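Local coordinates for protein transcriptional regulator (Actinomyces oris, PDB 5V8C) that probably acts as a phosphotransferase of the LytR-Cps2A-Psr family that mediates glycosylation of a surface protein anchored to the Gram-positive cell wall, at residues T97-T109 against L278-P290. Residues are numbered along the deposited sequence; the frame is centred on the assembly and turned at random.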
loop_
_atom_site.group_PDB
_atom_site.type_symbol
_atom_site.label_atom_id
_atom_site.label_comp_id
_atom_site.label_asym_id
_atom_site.label_seq_id
_atom_site.Cartn_x
_atom_site.Cartn_y
_atom_site.Cartn_z
ATOM N N THR A 97 13.787 -0.254 4.012
ATOM C CA THR A 97 12.747 0.147 3.051
ATOM C C THR A 97 12.653 1.681 2.976
ATOM O O THR A 97 12.621 2.230 1.873
ATOM C CB THR A 97 11.391 -0.470 3.421
ATOM O OG1 THR A 97 11.556 -1.873 3.602
ATOM C CG2 THR A 97 10.326 -0.212 2.370
ATOM N N VAL A 98 12.635 2.360 4.143
ATOM C CA VAL A 98 12.605 3.822 4.246
ATOM C C VAL A 98 13.843 4.414 3.522
ATOM O O VAL A 98 13.706 5.334 2.710
ATOM C CB VAL A 98 12.485 4.275 5.733
ATOM C CG1 VAL A 98 12.945 5.711 5.930
ATOM C CG2 VAL A 98 11.058 4.104 6.248
ATOM N N ASN A 99 15.027 3.826 3.760
ATOM C CA ASN A 99 16.267 4.257 3.137
ATOM C C ASN A 99 16.307 3.967 1.636
ATOM O O ASN A 99 16.690 4.847 0.869
ATOM C CB ASN A 99 17.468 3.653 3.860
ATOM C CG ASN A 99 17.696 4.207 5.251
ATOM O OD1 ASN A 99 17.060 5.169 5.689
ATOM N ND2 ASN A 99 18.609 3.600 5.985
ATOM N N ALA A 100 15.876 2.760 1.214
ATOM C CA ALA A 100 15.835 2.348 -0.192
ATOM C C ALA A 100 14.966 3.275 -1.048
ATOM O O ALA A 100 15.426 3.741 -2.087
ATOM C CB ALA A 100 15.351 0.911 -0.313
ATOM N N LEU A 101 13.738 3.587 -0.588
ATOM C CA LEU A 101 12.820 4.487 -1.295
ATOM C C LEU A 101 13.418 5.871 -1.547
ATOM O O LEU A 101 13.200 6.460 -2.610
ATOM C CB LEU A 101 11.488 4.595 -0.555
ATOM C CG LEU A 101 10.600 3.368 -0.674
ATOM C CD1 LEU A 101 9.342 3.552 0.099
ATOM C CD2 LEU A 101 10.289 3.041 -2.139
ATOM N N CYS A 102 14.218 6.356 -0.588
ATOM C CA CYS A 102 14.934 7.618 -0.692
ATOM C C CYS A 102 16.060 7.555 -1.745
ATOM O O CYS A 102 16.061 8.343 -2.691
ATOM C CB CYS A 102 15.472 8.026 0.675
ATOM S SG CYS A 102 16.503 9.513 0.647
ATOM N N THR A 103 17.019 6.639 -1.578
ATOM C CA THR A 103 18.152 6.547 -2.498
ATOM C C THR A 103 17.763 6.050 -3.906
ATOM O O THR A 103 18.504 6.291 -4.857
ATOM C CB THR A 103 19.309 5.717 -1.903
ATOM O OG1 THR A 103 19.034 4.331 -2.051
ATOM C CG2 THR A 103 19.587 6.032 -0.454
ATOM N N GLY A 104 16.627 5.364 -4.018
ATOM C CA GLY A 104 16.166 4.780 -5.271
ATOM C C GLY A 104 15.075 5.531 -6.005
ATOM O O GLY A 104 15.041 5.522 -7.237
ATOM N N LEU A 105 14.142 6.141 -5.276
ATOM C CA LEU A 105 13.052 6.856 -5.930
ATOM C C LEU A 105 12.987 8.318 -5.546
ATOM O O LEU A 105 12.309 9.094 -6.219
ATOM C CB LEU A 105 11.701 6.164 -5.675
ATOM C CG LEU A 105 11.510 4.800 -6.333
ATOM C CD1 LEU A 105 10.190 4.185 -5.928
ATOM C CD2 LEU A 105 11.639 4.882 -7.858
ATOM N N GLY A 106 13.705 8.679 -4.485
ATOM C CA GLY A 106 13.747 10.033 -3.956
ATOM C C GLY A 106 12.544 10.376 -3.111
ATOM O O GLY A 106 12.164 11.547 -3.031
ATOM N N ILE A 107 11.918 9.365 -2.480
ATOM C CA ILE A 107 10.761 9.648 -1.650
ATOM C C ILE A 107 11.198 9.773 -0.169
ATOM O O ILE A 107 11.556 8.777 0.469
ATOM C CB ILE A 107 9.502 8.733 -1.902
ATOM C CG1 ILE A 107 9.308 7.641 -0.834
ATOM C CG2 ILE A 107 9.451 8.138 -3.310
ATOM C CD1 ILE A 107 8.300 8.042 0.225
ATOM N N PRO A 108 11.203 11.013 0.379
ATOM C CA PRO A 108 11.571 11.192 1.790
ATOM C C PRO A 108 10.365 10.960 2.708
ATOM O O PRO A 108 9.453 11.788 2.779
ATOM C CB PRO A 108 12.100 12.641 1.844
ATOM C CG PRO A 108 11.742 13.266 0.500
ATOM C CD PRO A 108 10.841 12.306 -0.228
ATOM N N THR A 109 10.362 9.817 3.396
ATOM C CA THR A 109 9.296 9.414 4.304
ATOM C C THR A 109 9.248 10.305 5.560
ATOM O O THR A 109 10.235 10.445 6.275
ATOM C CB THR A 109 9.422 7.917 4.600
ATOM O OG1 THR A 109 9.251 7.212 3.376
ATOM C CG2 THR A 109 8.403 7.421 5.608
ATOM N N LEU A 278 6.609 10.806 -10.276
ATOM C CA LEU A 278 7.223 11.006 -8.974
ATOM C C LEU A 278 7.803 12.405 -8.850
ATOM O O LEU A 278 7.804 12.961 -7.749
ATOM C CB LEU A 278 8.300 9.938 -8.705
ATOM C CG LEU A 278 7.795 8.546 -8.297
ATOM C CD1 LEU A 278 8.884 7.508 -8.449
ATOM C CD2 LEU A 278 7.306 8.530 -6.867
ATOM N N ALA A 279 8.263 12.990 -9.974
ATOM C CA ALA A 279 8.815 14.351 -10.005
ATOM C C ALA A 279 7.725 15.398 -9.815
ATOM O O ALA A 279 8.019 16.498 -9.355
ATOM C CB ALA A 279 9.545 14.603 -11.312
ATOM N N ARG A 280 6.477 15.073 -10.201
ATOM C CA ARG A 280 5.326 15.955 -10.017
ATOM C C ARG A 280 5.129 16.258 -8.521
ATOM O O ARG A 280 4.963 17.421 -8.142
ATOM C CB ARG A 280 4.050 15.312 -10.592
ATOM C CG ARG A 280 3.962 15.390 -12.108
ATOM C CD ARG A 280 2.638 14.874 -12.645
ATOM N NE ARG A 280 2.582 14.975 -14.104
ATOM C CZ ARG A 280 2.037 15.991 -14.766
ATOM N NH1 ARG A 280 1.459 16.988 -14.108
ATOM N NH2 ARG A 280 2.051 16.008 -16.093
ATOM N N TYR A 281 5.234 15.208 -7.676
ATOM C CA TYR A 281 5.068 15.279 -6.223
ATOM C C TYR A 281 6.374 15.612 -5.471
ATOM O O TYR A 281 6.448 15.449 -4.256
ATOM C CB TYR A 281 4.410 13.981 -5.705
ATOM C CG TYR A 281 3.124 13.642 -6.431
ATOM C CD1 TYR A 281 1.944 14.332 -6.162
ATOM C CD2 TYR A 281 3.096 12.671 -7.424
ATOM C CE1 TYR A 281 0.772 14.067 -6.870
ATOM C CE2 TYR A 281 1.929 12.392 -8.134
ATOM C CZ TYR A 281 0.770 13.095 -7.855
ATOM O OH TYR A 281 -0.381 12.817 -8.552
ATOM N N GLY A 282 7.372 16.108 -6.198
ATOM C CA GLY A 282 8.648 16.556 -5.641
ATOM C C GLY A 282 9.637 15.495 -5.194
ATOM O O GLY A 282 10.527 15.789 -4.389
ATOM N N TYR A 283 9.515 14.267 -5.726
ATOM C CA TYR A 283 10.425 13.178 -5.379
ATOM C C TYR A 283 11.496 13.008 -6.444
ATOM O O TYR A 283 11.169 12.854 -7.623
ATOM C CB TYR A 283 9.672 11.847 -5.207
ATOM C CG TYR A 283 8.498 11.882 -4.251
ATOM C CD1 TYR A 283 8.629 12.419 -2.973
ATOM C CD2 TYR A 283 7.289 11.287 -4.584
ATOM C CE1 TYR A 283 7.569 12.406 -2.070
ATOM C CE2 TYR A 283 6.223 11.264 -3.689
ATOM C CZ TYR A 283 6.367 11.823 -2.431
ATOM O OH TYR A 283 5.309 11.809 -1.554
ATOM N N SER A 284 12.772 13.016 -6.029
ATOM C CA SER A 284 13.914 12.818 -6.918
ATOM C C SER A 284 15.083 12.248 -6.107
ATOM O O SER A 284 15.366 12.773 -5.025
ATOM C CB SER A 284 14.311 14.130 -7.587
ATOM O OG SER A 284 15.336 13.929 -8.547
ATOM N N PRO A 285 15.748 11.155 -6.568
ATOM C CA PRO A 285 16.858 10.586 -5.781
ATOM C C PRO A 285 17.964 11.582 -5.433
ATOM O O PRO A 285 18.456 11.567 -4.304
ATOM C CB PRO A 285 17.371 9.428 -6.651
ATOM C CG PRO A 285 16.839 9.690 -8.005
ATOM C CD PRO A 285 15.538 10.400 -7.818
ATOM N N LYS A 286 18.305 12.483 -6.379
ATOM C CA LYS A 286 19.346 13.505 -6.225
ATOM C C LYS A 286 19.125 14.436 -5.036
ATOM O O LYS A 286 20.099 14.920 -4.464
ATOM C CB LYS A 286 19.490 14.331 -7.513
ATOM N N THR A 287 17.861 14.666 -4.650
ATOM C CA THR A 287 17.517 15.586 -3.565
ATOM C C THR A 287 17.124 14.884 -2.239
ATOM O O THR A 287 16.696 15.558 -1.301
ATOM C CB THR A 287 16.431 16.574 -4.041
ATOM O OG1 THR A 287 15.230 15.859 -4.340
ATOM C CG2 THR A 287 16.871 17.399 -5.250
ATOM N N CYS A 288 17.309 13.558 -2.138
ATOM C CA CYS A 288 16.953 12.817 -0.925
ATOM C C CYS A 288 18.179 12.160 -0.274
ATOM O O CYS A 288 19.047 11.662 -0.983
ATOM C CB CYS A 288 15.855 11.797 -1.224
ATOM S SG CYS A 288 15.159 10.991 0.243
ATOM N N ARG A 289 18.237 12.132 1.072
ATOM C CA ARG A 289 19.369 11.549 1.806
ATOM C C ARG A 289 18.952 10.827 3.108
ATOM O O ARG A 289 18.360 11.445 3.996
ATOM C CB ARG A 289 20.432 12.626 2.094
ATOM C CG ARG A 289 21.688 12.132 2.806
ATOM C CD ARG A 289 22.370 13.294 3.504
ATOM N NE ARG A 289 23.624 12.924 4.162
ATOM C CZ ARG A 289 23.725 12.567 5.438
ATOM N NH1 ARG A 289 24.908 12.276 5.961
ATOM N NH2 ARG A 289 22.641 12.492 6.201
ATOM N N PRO A 290 19.309 9.530 3.266
ATOM C CA PRO A 290 18.994 8.835 4.527
ATOM C C PRO A 290 20.012 9.134 5.641
ATOM O O PRO A 290 21.038 9.752 5.366
ATOM C CB PRO A 290 19.003 7.359 4.117
ATOM C CG PRO A 290 19.933 7.284 2.952
ATOM C CD PRO A 290 20.016 8.644 2.313
#
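A disulfide between Cys102 and Cys288, the latter on the short strand 288-289, ties the segment near the C-terminus to helix 94-105. The SG atoms of Cys102 and Cys288 are bonded at 2.0 Å with chi3 -125°; each sulfur stands anti to its own backbone N (chi1 175° and -171°), which turns it at its mate. Prolines flank the bridge: Pro108 CB packs 3.8 Å from Cys288 SG, and Pro290 sets its ring across Thr103, Pro290 CG 3.6 Å from Thr103 CG2. Thr103 suits this place because its methyl meets the proline while OG1 hydrogen-bonds to Asn77 O and Ser78 O. Where the helix gives out, Gly106 takes positive phi and lies against the 284-285 backbone, CA 3.4 Å from Ser284 O; a CB here would collide with Ser284 and Pro285. Gly106 O receives a weak hydrogen bond from Ser284 N (3.4 Å). Beyond it the ring of Tyr283 packs on Ile107 and Pro108. Ile107 CB sits over one face of the Tyr283 ring, 4.0 Å from its centroid, in a CH-pi contact, and Tyr281 O lies over the opposite face, while Pro108 CD comes obliquely to CD1 of Tyr283 at 3.5 Å. An alanine in place of Tyr283 would probably leave Ile107 and Pro108 without their aromatic partner and open a gap beside the helix end. Leu278 extends this patch, its CD1 3.9 Å from Leu105 CD2, just before Gly282 closes helix 272-280 in a Schellman motif. Strand 288-289 also pairs with strand 13-14, so a helix-to-strand disulfide joins a two-stranded antiparallel sheet to helix 94-105.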